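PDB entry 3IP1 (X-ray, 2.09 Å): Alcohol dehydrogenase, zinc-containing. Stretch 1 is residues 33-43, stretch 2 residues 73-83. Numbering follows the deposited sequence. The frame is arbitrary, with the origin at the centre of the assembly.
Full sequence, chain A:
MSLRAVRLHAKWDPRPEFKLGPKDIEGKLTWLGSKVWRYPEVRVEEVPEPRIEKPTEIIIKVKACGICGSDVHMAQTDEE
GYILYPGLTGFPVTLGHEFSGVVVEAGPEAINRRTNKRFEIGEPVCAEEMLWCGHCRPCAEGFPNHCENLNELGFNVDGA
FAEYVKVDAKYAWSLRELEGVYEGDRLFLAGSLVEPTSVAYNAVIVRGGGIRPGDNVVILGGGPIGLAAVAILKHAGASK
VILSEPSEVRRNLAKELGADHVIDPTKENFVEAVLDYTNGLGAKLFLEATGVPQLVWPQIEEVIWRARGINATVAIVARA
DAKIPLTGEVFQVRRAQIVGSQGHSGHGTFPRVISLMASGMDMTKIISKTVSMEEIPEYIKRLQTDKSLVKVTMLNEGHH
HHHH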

ATOM      1  N   GLY A  33     -17.416  -2.323 -31.695  1.00 29.73           N
ATOM      2  CA  GLY A  33     -18.648  -1.725 -32.208  1.00 29.34           C
ATOM      3  C   GLY A  33     -18.514  -0.916 -33.484  1.00 29.10           C
ATOM      4  O   GLY A  33     -19.185  -1.191 -34.481  1.00 28.61           O
ATOM      5  N   SER A  34     -17.638   0.077 -33.457  1.00 29.14           N
ATOM      6  CA  SER A  34     -17.566   1.053 -34.520  1.00 29.80           C
ATOM      7  C   SER A  34     -16.990   0.476 -35.817  1.00 30.08           C
ATOM      8  O   SER A  34     -17.069   1.106 -36.864  1.00 31.00           O
ATOM      9  N   LYS A  35     -16.415  -0.714 -35.745  1.00 30.30           N
ATOM     10  CA  LYS A  35     -15.894  -1.400 -36.925  1.00 30.51           C
ATOM     11  C   LYS A  35     -16.948  -2.293 -37.577  1.00 30.27           C
ATOM     12  O   LYS A  35     -16.685  -2.880 -38.626  1.00 29.37           O
ATOM     13  N   VAL A  36     -18.121  -2.410 -36.947  1.00 29.47           N
ATOM     14  CA  VAL A  36     -19.089  -3.432 -37.333  1.00 29.41           C
ATOM     15  C   VAL A  36     -20.512  -2.913 -37.555  1.00 29.66           C
ATOM     16  O   VAL A  36     -21.106  -3.129 -38.612  1.00 30.14           O
ATOM     17  N   TRP A  37     -21.055  -2.238 -36.547  1.00 28.94           N
ATOM     18  CA  TRP A  37     -22.442  -1.812 -36.565  1.00 28.21           C
ATOM     19  C   TRP A  37     -22.649  -0.520 -37.344  1.00 27.97           C
ATOM     20  O   TRP A  37     -21.942   0.477 -37.151  1.00 27.47           O
ATOM     21  N   ARG A  38     -23.650  -0.547 -38.213  1.00 27.95           N
ATOM     22  CA  ARG A  38     -23.923   0.556 -39.135  1.00 28.37           C
ATOM     23  C   ARG A  38     -25.417   0.930 -39.120  1.00 27.72           C
ATOM     24  O   ARG A  38     -26.271   0.060 -38.926  1.00 28.22           O
ATOM     25  N   TYR A  39     -25.713   2.208 -39.345  1.00 27.93           N
ATOM     26  CA  TYR A  39     -27.087   2.749 -39.427  1.00 28.29           C
ATOM     27  C   TYR A  39     -27.926   2.446 -38.186  1.00 29.00           C
ATOM     28  O   TYR A  39     -29.000   1.879 -38.291  1.00 28.19           O
ATOM     29  N   PRO A  40     -27.439   2.839 -36.995  1.00 29.60           N
ATOM     30  CA  PRO A  40     -28.193   2.494 -35.792  1.00 30.07           C
ATOM     31  C   PRO A  40     -29.510   3.248 -35.740  1.00 31.01           C
ATOM     32  O   PRO A  40     -29.620   4.353 -36.270  1.00 30.58           O
ATOM     33  N   GLU A  41     -30.514   2.651 -35.113  1.00 31.85           N
ATOM     34  CA  GLU A  41     -31.767   3.344 -34.930  1.00 33.40           C
ATOM     35  C   GLU A  41     -32.362   2.981 -33.571  1.00 33.06           C
ATOM     36  O   GLU A  41     -32.436   1.817 -33.199  1.00 33.14           O
ATOM     37  N   VAL A  42     -32.787   3.989 -32.835  1.00 33.76           N
ATOM     38  CA  VAL A  42     -33.282   3.776 -31.493  1.00 34.52           C
ATOM     39  C   VAL A  42     -34.781   3.991 -31.472  1.00 35.31           C
ATOM     40  O   VAL A  42     -35.247   5.057 -31.833  1.00 34.98           O
ATOM     41  N   ARG A  43     -35.528   2.984 -31.040  1.00 36.28           N
ATOM     42  CA  ARG A  43     -36.980   3.089 -31.005  1.00 37.92           C
ATOM     43  C   ARG A  43     -37.588   2.458 -29.756  1.00 38.04           C
ATOM     44  O   ARG A  43     -37.089   1.464 -29.239  1.00 37.62           O
ATOM     45  N   HIS A  73     -23.228   7.823 -28.254  1.00 27.82           N
ATOM     46  CA  HIS A  73     -22.245   7.365 -29.232  1.00 28.63           C
ATOM     47  C   HIS A  73     -22.599   6.055 -29.932  1.00 28.58           C
ATOM     48  O   HIS A  73     -22.157   5.821 -31.071  1.00 28.83           O
HETATM   49  N   MSE A  74     -23.403   5.218 -29.270  1.00 27.74           N
HETATM   50  CA  MSE A  74     -23.949   4.034 -29.928  1.00 27.71           C
HETATM   51  C   MSE A  74     -24.952   4.366 -31.036  1.00 28.50           C
HETATM   52  O   MSE A  74     -25.049   3.623 -32.009  1.00 28.15           O
ATOM     53  N   ALA A  75     -25.680   5.488 -30.899  1.00 28.43           N
ATOM     54  CA  ALA A  75     -26.715   5.862 -31.861  1.00 28.60           C
ATOM     55  C   ALA A  75     -26.261   6.965 -32.825  1.00 29.44           C
ATOM     56  O   ALA A  75     -27.045   7.419 -33.659  1.00 29.66           O
ATOM     57  N   GLN A  76     -25.022   7.432 -32.666  1.00 29.74           N
ATOM     58  CA  GLN A  76     -24.457   8.462 -33.520  1.00 29.99           C
ATOM     59  C   GLN A  76     -23.516   7.768 -34.486  1.00 30.32           C
ATOM     60  O   GLN A  76     -22.867   6.794 -34.120  1.00 29.89           O
ATOM     61  N   THR A  77     -23.410   8.288 -35.707  1.00 31.18           N
ATOM     62  CA  THR A  77     -22.542   7.657 -36.714  1.00 32.31           C
ATOM     63  C   THR A  77     -21.495   8.589 -37.303  1.00 32.44           C
ATOM     64  O   THR A  77     -21.650   9.802 -37.271  1.00 32.30           O
ATOM     65  N   ASP A  78     -20.439   8.006 -37.863  1.00 32.93           N
ATOM     66  CA  ASP A  78     -19.523   8.770 -38.706  1.00 33.28           C
ATOM     67  C   ASP A  78     -20.149   8.970 -40.083  1.00 33.89           C
ATOM     68  O   ASP A  78     -21.300   8.564 -40.318  1.00 34.42           O
ATOM     69  N   GLU A  79     -19.402   9.583 -40.993  1.00 34.31           N
ATOM     70  CA  GLU A  79     -19.894   9.864 -42.347  1.00 34.93           C
ATOM     71  C   GLU A  79     -20.351   8.633 -43.139  1.00 34.52           C
ATOM     72  O   GLU A  79     -21.179   8.750 -44.036  1.00 34.77           O
ATOM     73  N   GLU A  80     -19.830   7.462 -42.790  1.00 33.40           N
ATOM     74  CA  GLU A  80     -20.136   6.231 -43.503  1.00 32.93           C
ATOM     75  C   GLU A  80     -21.206   5.424 -42.794  1.00 31.94           C
ATOM     76  O   GLU A  80     -21.446   4.267 -43.149  1.00 31.82           O
ATOM     77  N   GLY A  81     -21.821   6.015 -41.770  1.00 31.09           N
ATOM     78  CA  GLY A  81     -22.905   5.345 -41.047  1.00 30.02           C
ATOM     79  C   GLY A  81     -22.543   4.367 -39.926  1.00 29.47           C
ATOM     80  O   GLY A  81     -23.443   3.781 -39.309  1.00 29.27           O
ATOM     81  N   TYR A  82     -21.252   4.191 -39.645  1.00 28.69           N
ATOM     82  CA  TYR A  82     -20.820   3.353 -38.506  1.00 27.91           C
ATOM     83  C   TYR A  82     -21.013   4.077 -37.188  1.00 27.07           C
ATOM     84  O   TYR A  82     -20.756   5.280 -37.103  1.00 26.68           O
ATOM     85  N   ILE A  83     -21.444   3.335 -36.164  1.00 26.23           N
ATOM     86  CA  ILE A  83     -21.599   3.891 -34.809  1.00 25.61           C
ATOM     87  C   ILE A  83     -20.251   4.429 -34.301  1.00 26.33           C
ATOM     88  O   ILE A  83     -19.188   3.956 -34.737  1.00 25.51           O
TER

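Residues 33-43 and 73-83 meet at a single bridge, Arg 38 with Tyr 82, and bury 651 Å² between them. Two backbone hydrogen bonds frame it: Ile 83 N donates to Trp 37 O (3.1 Å) and Tyr 39 N to Gly 81 O (2.8 Å). Arg 38 (chi1 t, then extended) runs past Gly 81 to Glu 80; its NE and NH2 both donate to Glu 80 O, at 2.8 and 3.1 Å, while NH1 is satisfied elsewhere in the structure. Arg 38 CD lies over the face of the Tyr 82 ring (chi1 m), 3.9 Å from its centroid, in a CH-pi contact. Asp 78 (p) braces the turn from within: OD1 accepts from Glu 80 N (2.9 Å) and Tyr 82 N (3.0 Å), and Thr 77 OG1 (chi1 p) donates to Asp 78 O (3.0 Å). Gly 81 leaves room for Tyr 39, since a CB there would clash with the ring atom CE1. Ile 83 (p, t) sets its CD1 3.9 Å from Trp 37 CB (chi1 m) and its CG2 3.8 Å from Pro 40 CG. Pro 40 also sets CD 3.2 Å from Thr 77 CG2. Val 42 CG2 (chi1 t) meets Ala 75 CB at 3.6 Å. One water donates to both Pro 40 O (2.9 Å) and Ala 75 O (2.8 Å).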

ATOM      1  CB  SER A  34     -16.765   2.264 -34.062  1.00 29.38           C
ATOM      2  OG  SER A  34     -15.459   1.861 -33.725  1.00 30.17           O
ATOM      3  CB  LYS A  35     -14.687  -2.278 -36.553  1.00 30.59           C
ATOM      4  CG  LYS A  35     -13.521  -1.516 -35.934  1.00 31.88           C
ATOM      5  CD  LYS A  35     -12.945  -0.504 -36.920  1.00 35.34           C
ATOM      6  CE  LYS A  35     -11.517  -0.139 -36.552  1.00 36.63           C
ATOM      7  NZ  LYS A  35     -11.011   0.922 -37.456  1.00 39.52           N
ATOM      8  CB  VAL A  36     -19.112  -4.551 -36.280  1.00 29.61           C
ATOM      9  CG1 VAL A  36     -20.274  -5.531 -36.536  1.00 30.18           C
ATOM     10  CG2 VAL A  36     -17.783  -5.297 -36.283  1.00 28.55           C
ATOM     11  CB  TRP A  37     -22.994  -1.685 -35.136  1.00 27.75           C
ATOM     12  CG  TRP A  37     -22.918  -2.947 -34.323  1.00 27.05           C
ATOM     13  CD1 TRP A  37     -22.091  -3.175 -33.263  1.00 26.59           C
ATOM     14  CD2 TRP A  37     -23.686  -4.161 -34.499  1.00 27.21           C
ATOM     15  NE1 TRP A  37     -22.300  -4.434 -32.761  1.00 26.55           N
ATOM     16  CE2 TRP A  37     -23.269  -5.062 -33.497  1.00 26.41           C
ATOM     17  CE3 TRP A  37     -24.686  -4.567 -35.403  1.00 27.87           C
ATOM     18  CZ2 TRP A  37     -23.816  -6.356 -33.365  1.00 26.45           C
ATOM     19  CZ3 TRP A  37     -25.236  -5.845 -35.268  1.00 27.53           C
ATOM     20  CH2 TRP A  37     -24.800  -6.722 -34.249  1.00 26.53           C
ATOM     21  CB  ARG A  38     -23.515   0.096 -40.527  1.00 28.04           C
ATOM     22  CG  ARG A  38     -23.133   1.192 -41.469  1.00 30.38           C
ATOM     23  CD  ARG A  38     -22.525   0.575 -42.706  1.00 30.87           C
ATOM     24  NE  ARG A  38     -22.012   1.587 -43.602  1.00 30.68           N
ATOM     25  CZ  ARG A  38     -21.626   1.340 -44.849  1.00 31.34           C
ATOM     26  NH1 ARG A  38     -21.720   0.110 -45.346  1.00 29.45           N
ATOM     27  NH2 ARG A  38     -21.162   2.328 -45.592  1.00 30.35           N
ATOM     28  CB  TYR A  39     -27.818   2.265 -40.696  1.00 28.39           C
ATOM     29  CG  TYR A  39     -26.950   2.303 -41.954  1.00 28.62           C
ATOM     30  CD1 TYR A  39     -26.503   3.514 -42.487  1.00 29.17           C
ATOM     31  CD2 TYR A  39     -26.572   1.124 -42.595  1.00 28.56           C
ATOM     32  CE1 TYR A  39     -25.694   3.549 -43.634  1.00 29.26           C
ATOM     33  CE2 TYR A  39     -25.785   1.149 -43.745  1.00 29.97           C
ATOM     34  CZ  TYR A  39     -25.346   2.366 -44.247  1.00 28.18           C
ATOM     35  OH  TYR A  39     -24.571   2.378 -45.364  1.00 28.70           O
ATOM     36  CB  PRO A  40     -27.279   2.981 -34.667  1.00 30.19           C
ATOM     37  CG  PRO A  40     -26.543   4.173 -35.304  1.00 29.27           C
ATOM     38  CD  PRO A  40     -26.288   3.713 -36.699  1.00 29.05           C
ATOM     39  CB  GLU A  41     -32.742   3.018 -36.068  1.00 33.82           C
ATOM     40  CG  GLU A  41     -34.080   3.739 -35.888  1.00 38.17           C
ATOM     41  CD  GLU A  41     -35.190   3.200 -36.778  1.00 44.54           C
ATOM     42  OE1 GLU A  41     -36.332   3.703 -36.644  1.00 47.36           O
ATOM     43  OE2 GLU A  41     -34.929   2.285 -37.601  1.00 46.79           O
ATOM     44  CB  VAL A  42     -32.600   4.740 -30.492  1.00 34.48           C
ATOM     45  CG1 VAL A  42     -33.175   4.541 -29.091  1.00 33.96           C
ATOM     46  CG2 VAL A  42     -31.073   4.521 -30.500  1.00 34.64           C
ATOM     47  CB  ARG A  43     -37.602   2.474 -32.271  1.00 38.40           C
ATOM     48  CG  ARG A  43     -38.009   3.489 -33.337  1.00 41.73           C
ATOM     49  CD  ARG A  43     -39.511   3.883 -33.218  1.00 48.83           C
ATOM     50  NE  ARG A  43     -40.343   3.335 -34.307  1.00 52.74           N
ATOM     51  CZ  ARG A  43     -41.152   2.277 -34.213  1.00 54.45           C
ATOM     52  NH1 ARG A  43     -41.287   1.600 -33.076  1.00 55.49           N
ATOM     53  NH2 ARG A  43     -41.839   1.888 -35.276  1.00 56.22           N
ATOM     54  CB  HIS A  73     -20.840   7.327 -28.616  1.00 28.95           C
ATOM     55  CG  HIS A  73     -20.316   8.690 -28.279  1.00 32.45           C
ATOM     56  ND1 HIS A  73     -19.265   8.901 -27.409  1.00 36.95           N
ATOM     57  CD2 HIS A  73     -20.715   9.917 -28.690  1.00 34.59           C
ATOM     58  CE1 HIS A  73     -19.032  10.197 -27.308  1.00 37.92           C
ATOM     59  NE2 HIS A  73     -19.901  10.836 -28.075  1.00 38.64           N
HETATM   60  CB  MSE A  74     -24.531   3.040 -28.916  1.00 27.64           C
HETATM   61  CG  MSE A  74     -23.493   2.097 -28.287  1.00 25.75           C
HETATM   62 SE   MSE A  74     -24.332   0.819 -27.058  1.00 30.08          SE
HETATM   63  CE  MSE A  74     -24.698   2.053 -25.586  1.00 26.27           C
ATOM     64  CB  ALA A  75     -27.951   6.301 -31.134  1.00 27.64           C
ATOM     65  CB  GLN A  76     -23.674   9.461 -32.688  1.00 29.56           C
ATOM     66  CG  GLN A  76     -23.092  10.630 -33.473  1.00 30.41           C
ATOM     67  CD  GLN A  76     -22.643  11.762 -32.556  1.00 32.54           C
ATOM     68  OE1 GLN A  76     -22.649  11.619 -31.338  1.00 34.71           O
ATOM     69  NE2 GLN A  76     -22.288  12.894 -33.135  1.00 32.59           N
ATOM     70  CB  THR A  77     -23.349   7.112 -37.899  1.00 32.44           C
ATOM     71  OG1 THR A  77     -23.802   8.215 -38.683  1.00 33.70           O
ATOM     72  CG2 THR A  77     -24.546   6.286 -37.425  1.00 33.01           C
ATOM     73  CB  ASP A  78     -18.163   8.085 -38.806  1.00 33.08           C
ATOM     74  CG  ASP A  78     -18.247   6.695 -39.414  1.00 33.83           C
ATOM     75  OD1 ASP A  78     -19.256   6.391 -40.107  1.00 31.49           O
ATOM     76  OD2 ASP A  78     -17.300   5.906 -39.195  1.00 33.11           O
ATOM     77  CB  GLU A  79     -18.834  10.626 -43.140  1.00 35.73           C
ATOM     78  CG  GLU A  79     -18.560  12.015 -42.587  1.00 38.88           C
ATOM     79  CD  GLU A  79     -17.903  12.948 -43.601  1.00 45.38           C
ATOM     80  OE1 GLU A  79     -17.225  12.470 -44.562  1.00 47.79           O
ATOM     81  OE2 GLU A  79     -18.070  14.181 -43.423  1.00 46.95           O
ATOM     82  CB  GLU A  80     -18.881   5.361 -43.673  1.00 32.70           C
ATOM     83  CG  GLU A  80     -17.869   5.890 -44.667  1.00 35.33           C
ATOM     84  CD  GLU A  80     -16.951   6.938 -44.053  1.00 40.20           C
ATOM     85  OE1 GLU A  80     -16.515   6.744 -42.890  1.00 40.80           O
ATOM     86  OE2 GLU A  80     -16.658   7.955 -44.729  1.00 41.80           O
ATOM     87  CB  TYR A  82     -19.360   2.892 -38.652  1.00 28.03           C
ATOM     88  CG  TYR A  82     -19.217   1.912 -39.784  1.00 28.53           C
ATOM     89  CD1 TYR A  82     -19.387   0.556 -39.572  1.00 28.31           C
ATOM     90  CD2 TYR A  82     -18.971   2.357 -41.095  1.00 28.95           C
ATOM     91  CE1 TYR A  82     -19.291  -0.349 -40.616  1.00 29.39           C
ATOM     92  CE2 TYR A  82     -18.871   1.455 -42.151  1.00 29.29           C
ATOM     93  CZ  TYR A  82     -19.042   0.112 -41.901  1.00 29.15           C
ATOM     94  OH  TYR A  82     -18.958  -0.786 -42.923  1.00 30.31           O
ATOM     95  CB  ILE A  83     -22.199   2.871 -33.818  1.00 25.07           C
ATOM     96  CG1 ILE A  83     -21.165   1.817 -33.422  1.00 23.44           C
ATOM     97  CG2 ILE A  83     -23.449   2.227 -34.408  1.00 23.30           C
ATOM     98  CD1 ILE A  83     -21.665   0.767 -32.461  1.00 22.66           C
TER
HETATM   99  O   HOH W   1     -29.615   6.495 -34.278  1.00 33.23           O